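PDB 3QRA: attachment invasion locus protein from Yersinia pestis, which forms an outer-membrane beta-barrel that mediates bacterial adhesion and promotes invasion of eukaryotic cells. Local coordinates for residues M1-A12 with G29-N40. Sequence-based numbering, arbitrary orientation.
Sequences MEGESSISIGYA and GFNLKYRYEFNN. With C8E ((hydroxyethyloxy)tri(ethyloxy)octane), chain B; C8E ((hydroxyethyloxy)tri(ethyloxy)octane), chain G; C8E ((hydroxyethyloxy)tri(ethyloxy)octane), chain E.
Glu37 grips the start of the chain with both its backbone and its carboxylate. Its N bonds to Glu4 O and Glu37 O accepts from Gly3 N (2.8 Å), while CG, anti to the carbonyl carbon (chi1 -70°), carries OE1 to within 3.0 Å of Met1 N. Met1 N meets OE1 from above the carboxylate plane, in a salt bridge. Glu37 OE2 takes a water shared with Ser6 OG, and Arg81 and Arg156 add positive charge that probably keeps the acid ionised. Gly3 suits the type II turn of Met1 to Glu4, since its phi of 87° would jam a CB against the preceding carbonyl.

Within the same turn, Glu2 N donates almost straight to Asn40 OD1 (3.0 Å), and the Glu2 carboxylate lies across Asn39, OE1 against its CB. Ser6 pairs with Arg35 through two backbone bonds; their CB atoms touch at 3.9 Å, while the extended arginine leads away into the polar barrel interior, where its guanidinium bonds to Ser87 and Gln123. On the opposite face, Ile9 CG1 packs beside Leu32 CD2 (3.6 Å), apolar surface that meets detergent.

The two strands form an antiparallel hairpin of the eight-stranded barrel, flanked by strands 144-156 and 42-53.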
loop_
_atom_site.group_PDB
_atom_site.type_symbol
_atom_site.label_atom_id
_atom_site.label_comp_id
_atom_site.label_asym_id
_atom_site.label_seq_id
_atom_site.Cartn_x
_atom_site.Cartn_y
_atom_site.Cartn_z
ATOM N N MET A 1 13.584 -16.196 11.246
ATOM C CA MET A 1 14.982 -16.613 11.301
ATOM C C MET A 1 15.625 -16.636 9.915
ATOM O O MET A 1 14.945 -16.531 8.895
ATOM C CB MET A 1 15.097 -18.015 11.911
ATOM C CG MET A 1 14.338 -18.201 13.211
ATOM S SD MET A 1 14.636 -19.854 13.879
ATOM C CE MET A 1 16.340 -19.699 14.409
ATOM N N GLU A 2 16.942 -16.804 9.894
ATOM C CA GLU A 2 17.704 -16.874 8.651
ATOM C C GLU A 2 17.127 -17.842 7.611
ATOM O O GLU A 2 16.848 -19.006 7.912
ATOM C CB GLU A 2 19.155 -17.251 8.959
ATOM C CG GLU A 2 20.060 -17.304 7.741
ATOM C CD GLU A 2 21.525 -17.187 8.118
ATOM O OE1 GLU A 2 21.838 -16.443 9.075
ATOM O OE2 GLU A 2 22.365 -17.837 7.466
ATOM N N GLY A 3 16.939 -17.349 6.387
ATOM C CA GLY A 3 16.492 -18.190 5.291
ATOM C C GLY A 3 14.980 -18.312 5.188
ATOM O O GLY A 3 14.469 -18.973 4.281
ATOM N N GLU A 4 14.256 -17.674 6.103
ATOM C CA GLU A 4 12.791 -17.790 6.100
ATOM C C GLU A 4 12.107 -16.709 5.293
ATOM O O GLU A 4 12.506 -15.539 5.330
ATOM C CB GLU A 4 12.231 -17.831 7.524
ATOM C CG GLU A 4 12.597 -19.121 8.271
ATOM C CD GLU A 4 11.998 -19.193 9.664
ATOM O OE1 GLU A 4 11.593 -18.144 10.210
ATOM O OE2 GLU A 4 11.937 -20.307 10.216
ATOM N N SER A 5 11.055 -17.123 4.583
ATOM C CA SER A 5 10.229 -16.237 3.775
ATOM C C SER A 5 8.884 -16.035 4.459
ATOM O O SER A 5 8.354 -16.959 5.087
ATOM C CB SER A 5 9.966 -16.877 2.401
ATOM O OG SER A 5 11.167 -17.095 1.683
ATOM N N SER A 6 8.323 -14.841 4.307
ATOM C CA SER A 6 6.961 -14.564 4.752
ATOM C C SER A 6 6.164 -14.006 3.581
ATOM O O SER A 6 6.616 -13.116 2.882
ATOM C CB SER A 6 6.965 -13.540 5.888
ATOM O OG SER A 6 7.783 -13.975 6.971
ATOM N N ILE A 7 4.978 -14.544 3.361
ATOM C CA ILE A 7 4.134 -14.037 2.297
ATOM C C ILE A 7 2.798 -13.683 2.926
ATOM O O ILE A 7 2.239 -14.468 3.710
ATOM C CB ILE A 7 3.967 -15.092 1.162
ATOM C CG1 ILE A 7 3.046 -14.578 0.051
ATOM C CG2 ILE A 7 3.456 -16.424 1.717
ATOM C CD1 ILE A 7 3.601 -13.380 -0.686
ATOM N N SER A 8 2.303 -12.494 2.598
ATOM C CA SER A 8 1.018 -12.053 3.124
ATOM C C SER A 8 0.163 -11.339 2.088
ATOM O O SER A 8 0.681 -10.704 1.157
ATOM C CB SER A 8 1.200 -11.154 4.352
ATOM O OG SER A 8 2.008 -10.011 4.076
ATOM N N ILE A 9 -1.152 -11.456 2.271
ATOM C CA ILE A 9 -2.100 -10.670 1.497
ATOM C C ILE A 9 -2.957 -9.885 2.474
ATOM O O ILE A 9 -3.232 -10.346 3.583
ATOM C CB ILE A 9 -2.991 -11.546 0.557
ATOM C CG1 ILE A 9 -3.721 -10.663 -0.457
ATOM C CG2 ILE A 9 -3.979 -12.406 1.356
ATOM C CD1 ILE A 9 -4.420 -11.450 -1.568
ATOM N N GLY A 10 -3.374 -8.692 2.073
ATOM C CA GLY A 10 -4.099 -7.842 2.994
ATOM C C GLY A 10 -4.960 -6.787 2.343
ATOM O O GLY A 10 -4.854 -6.519 1.143
ATOM N N TYR A 11 -5.811 -6.191 3.169
ATOM C CA TYR A 11 -6.628 -5.057 2.785
ATOM C C TYR A 11 -5.732 -3.846 2.625
ATOM O O TYR A 11 -4.748 -3.682 3.368
ATOM C CB TYR A 11 -7.637 -4.753 3.885
ATOM C CG TYR A 11 -8.596 -5.873 4.203
ATOM C CD1 TYR A 11 -9.770 -6.030 3.473
ATOM C CD2 TYR A 11 -8.340 -6.758 5.251
ATOM C CE1 TYR A 11 -10.660 -7.042 3.768
ATOM C CE2 TYR A 11 -9.221 -7.778 5.550
ATOM C CZ TYR A 11 -10.377 -7.914 4.804
ATOM O OH TYR A 11 -11.257 -8.917 5.097
ATOM N N ALA A 12 -6.053 -3.019 1.636
ATOM C CA ALA A 12 -5.451 -1.688 1.550
ATOM C C ALA A 12 -6.551 -0.634 1.426
ATOM O O ALA A 12 -7.544 -0.841 0.726
ATOM C CB ALA A 12 -4.484 -1.616 0.374
ATOM N N GLY A 29 -8.484 -1.551 -1.900
ATOM C CA GLY A 29 -7.878 -2.573 -2.723
ATOM C C GLY A 29 -7.134 -3.544 -1.831
ATOM O O GLY A 29 -7.607 -3.899 -0.741
ATOM N N PHE A 30 -5.956 -3.943 -2.286
ATOM C CA PHE A 30 -5.217 -5.012 -1.624
ATOM C C PHE A 30 -3.711 -4.763 -1.642
ATOM O O PHE A 30 -3.201 -3.873 -2.345
ATOM C CB PHE A 30 -5.547 -6.366 -2.290
ATOM C CG PHE A 30 -4.968 -6.506 -3.662
ATOM C CD1 PHE A 30 -3.731 -7.108 -3.849
ATOM C CD2 PHE A 30 -5.638 -6.001 -4.765
ATOM C CE1 PHE A 30 -3.178 -7.216 -5.118
ATOM C CE2 PHE A 30 -5.090 -6.098 -6.031
ATOM C CZ PHE A 30 -3.855 -6.707 -6.209
ATOM N N ASN A 31 -3.005 -5.572 -0.861
ATOM C CA ASN A 31 -1.571 -5.438 -0.675
ATOM C C ASN A 31 -0.955 -6.827 -0.563
ATOM O O ASN A 31 -1.412 -7.640 0.232
ATOM C CB ASN A 31 -1.329 -4.629 0.603
ATOM C CG ASN A 31 0.121 -4.583 1.020
ATOM O OD1 ASN A 31 0.425 -4.723 2.207
ATOM N ND2 ASN A 31 1.027 -4.369 0.059
ATOM N N LEU A 32 0.049 -7.113 -1.390
ATOM C CA LEU A 32 0.840 -8.336 -1.244
ATOM C C LEU A 32 2.209 -7.932 -0.704
ATOM O O LEU A 32 2.820 -6.988 -1.215
ATOM C CB LEU A 32 1.016 -9.021 -2.594
ATOM C CG LEU A 32 -0.276 -9.534 -3.240
ATOM C CD1 LEU A 32 -0.086 -9.798 -4.733
ATOM C CD2 LEU A 32 -0.755 -10.796 -2.526
ATOM N N LYS A 33 2.682 -8.620 0.334
ATOM C CA LYS A 33 4.048 -8.376 0.812
ATOM C C LYS A 33 4.820 -9.678 0.859
ATOM O O LYS A 33 4.253 -10.732 1.175
ATOM C CB LYS A 33 4.066 -7.687 2.185
ATOM C CG LYS A 33 3.554 -6.242 2.166
ATOM C CD LYS A 33 4.316 -5.404 3.230
ATOM C CE LYS A 33 3.795 -3.965 3.293
ATOM N NZ LYS A 33 2.451 -3.885 3.947
ATOM N N TYR A 34 6.109 -9.595 0.532
ATOM C CA TYR A 34 6.990 -10.756 0.556
ATOM C C TYR A 34 8.258 -10.371 1.304
ATOM O O TYR A 34 8.896 -9.381 0.971
ATOM C CB TYR A 34 7.348 -11.221 -0.853
ATOM C CG TYR A 34 8.468 -12.248 -0.841
ATOM C CD1 TYR A 34 8.222 -13.568 -0.513
ATOM C CD2 TYR A 34 9.777 -11.873 -1.108
ATOM C CE1 TYR A 34 9.254 -14.505 -0.482
ATOM C CE2 TYR A 34 10.811 -12.797 -1.080
ATOM C CZ TYR A 34 10.545 -14.105 -0.766
ATOM O OH TYR A 34 11.588 -15.009 -0.735
ATOM N N ARG A 35 8.599 -11.153 2.320
ATOM C CA ARG A 35 9.749 -10.869 3.173
ATOM C C ARG A 35 10.721 -12.019 3.106
ATOM O O ARG A 35 10.317 -13.182 3.032
ATOM C CB ARG A 35 9.298 -10.688 4.627
ATOM C CG ARG A 35 10.448 -10.494 5.622
ATOM C CD ARG A 35 9.894 -10.451 7.039
ATOM N NE ARG A 35 10.932 -10.370 8.069
ATOM C CZ ARG A 35 10.657 -10.316 9.365
ATOM N NH1 ARG A 35 9.388 -10.346 9.748
ATOM N NH2 ARG A 35 11.634 -10.226 10.275
ATOM N N TYR A 36 12.010 -11.702 3.117
ATOM C CA TYR A 36 13.026 -12.734 3.189
ATOM C C TYR A 36 14.055 -12.308 4.222
ATOM O O TYR A 36 14.556 -11.190 4.184
ATOM C CB TYR A 36 13.700 -12.963 1.837
ATOM C CG TYR A 36 14.671 -14.134 1.865
ATOM C CD1 TYR A 36 14.226 -15.431 1.610
ATOM C CD2 TYR A 36 16.012 -13.952 2.170
ATOM C CE1 TYR A 36 15.081 -16.499 1.639
ATOM C CE2 TYR A 36 16.896 -15.047 2.203
ATOM C CZ TYR A 36 16.410 -16.313 1.933
ATOM O OH TYR A 36 17.234 -17.420 1.945
ATOM N N GLU A 37 14.348 -13.192 5.140
ATOM C CA GLU A 37 15.271 -12.924 6.211
ATOM C C GLU A 37 16.652 -13.515 5.859
ATOM O O GLU A 37 16.765 -14.675 5.715
ATOM C CB GLU A 37 14.742 -13.471 7.529
ATOM C CG GLU A 37 13.548 -12.742 8.081
ATOM C CD GLU A 37 12.929 -13.360 9.288
ATOM O OE1 GLU A 37 13.520 -13.357 10.348
ATOM O OE2 GLU A 37 11.823 -13.848 9.172
ATOM N N PHE A 38 17.641 -12.656 5.684
ATOM C CA PHE A 38 19.007 -12.999 5.311
ATOM C C PHE A 38 19.772 -13.581 6.460
ATOM O O PHE A 38 20.678 -14.310 6.264
ATOM C CB PHE A 38 19.803 -11.767 4.987
ATOM C CG PHE A 38 19.293 -11.027 3.912
ATOM C CD1 PHE A 38 19.161 -11.607 2.703
ATOM C CD2 PHE A 38 18.925 -9.735 4.081
ATOM C CE1 PHE A 38 18.659 -10.909 1.676
ATOM C CE2 PHE A 38 18.465 -9.040 3.056
ATOM C CZ PHE A 38 18.312 -9.620 1.853
ATOM N N ASN A 39 19.441 -13.146 7.646
ATOM C CA ASN A 39 20.003 -13.685 8.875
ATOM C C ASN A 39 18.965 -13.576 9.991
ATOM O O ASN A 39 17.820 -13.273 9.720
ATOM C CB ASN A 39 21.357 -13.051 9.226
ATOM C CG ASN A 39 21.262 -11.568 9.484
ATOM O OD1 ASN A 39 20.388 -11.121 10.216
ATOM N ND2 ASN A 39 22.175 -10.796 8.893
ATOM N N ASN A 40 19.342 -13.857 11.231
ATOM C CA ASN A 40 18.354 -13.862 12.310
ATOM C C ASN A 40 17.824 -12.475 12.704
ATOM O O ASN A 40 16.902 -12.364 13.514
ATOM C CB ASN A 40 18.915 -14.565 13.546
ATOM C CG ASN A 40 19.030 -16.067 13.362
ATOM O OD1 ASN A 40 18.273 -16.669 12.602
ATOM N ND2 ASN A 40 19.971 -16.675 14.061
HETATM C C1 C8E B . -1.436 -14.916 -1.589
HETATM C C2 C8E B . -0.706 -15.409 -0.345
HETATM C C3 C8E B . -1.449 -15.013 0.927
HETATM C C4 C8E B . -1.664 -16.209 1.847
HETATM C C5 C8E B . -3.146 -16.414 2.157
HETATM C C6 C8E B . -3.434 -15.987 3.591
HETATM C C7 C8E B . -4.904 -15.632 3.792
HETATM C C8 C8E B . -5.074 -14.606 4.908
HETATM O O9 C8E B . -5.920 -13.581 4.434
HETATM C C10 C8E B . -6.262 -12.618 5.407
HETATM C C11 C8E B . -6.026 -11.262 4.761
HETATM O O12 C8E B . -6.465 -10.232 5.616
HETATM C C13 C8E B . -5.753 -10.230 6.817
HETATM C C14 C8E B . -6.588 -9.608 7.919
HETATM O O15 C8E B . -5.728 -9.338 9.005
HETATM C C16 C8E B . -5.526 -10.474 9.819
HETATM C C17 C8E B . -6.846 -10.952 10.406
HETATM C C1 C8E G . -6.717 -1.565 6.111
HETATM C C2 C8E G . -8.235 -1.672 5.961
HETATM C C3 C8E G . -8.765 -2.942 6.620
HETATM C C4 C8E G . -10.276 -2.896 6.835
HETATM C C5 C8E G . -10.821 -4.269 7.222
HETATM C C6 C8E G . -11.845 -4.786 6.215
HETATM C C7 C8E G . -13.120 -5.241 6.917
HETATM C C8 C8E G . -14.212 -5.613 5.921
HETATM C C1 C8E E . 5.150 -9.288 -3.188
HETATM C C2 C8E E . 5.500 -7.896 -3.697
HETATM C C3 C8E E . 6.999 -7.775 -3.924
HETATM C C4 C8E E . 7.311 -6.787 -5.041
HETATM C C5 C8E E . 8.424 -5.835 -4.620
HETATM C C6 C8E E . 9.588 -5.891 -5.601
HETATM C C7 C8E E . 10.561 -4.745 -5.356
HETATM C C8 C8E E . 11.863 -4.955 -6.121
HETATM O O HOH W 1 21.967 -14.963 12.176
HETATM O O HOH W 2 10.435 -14.073 6.840
HETATM O O HOH W 3 4.765 -10.756 4.319
HETATM O O HOH W 4 0.125 -8.285 3.069
#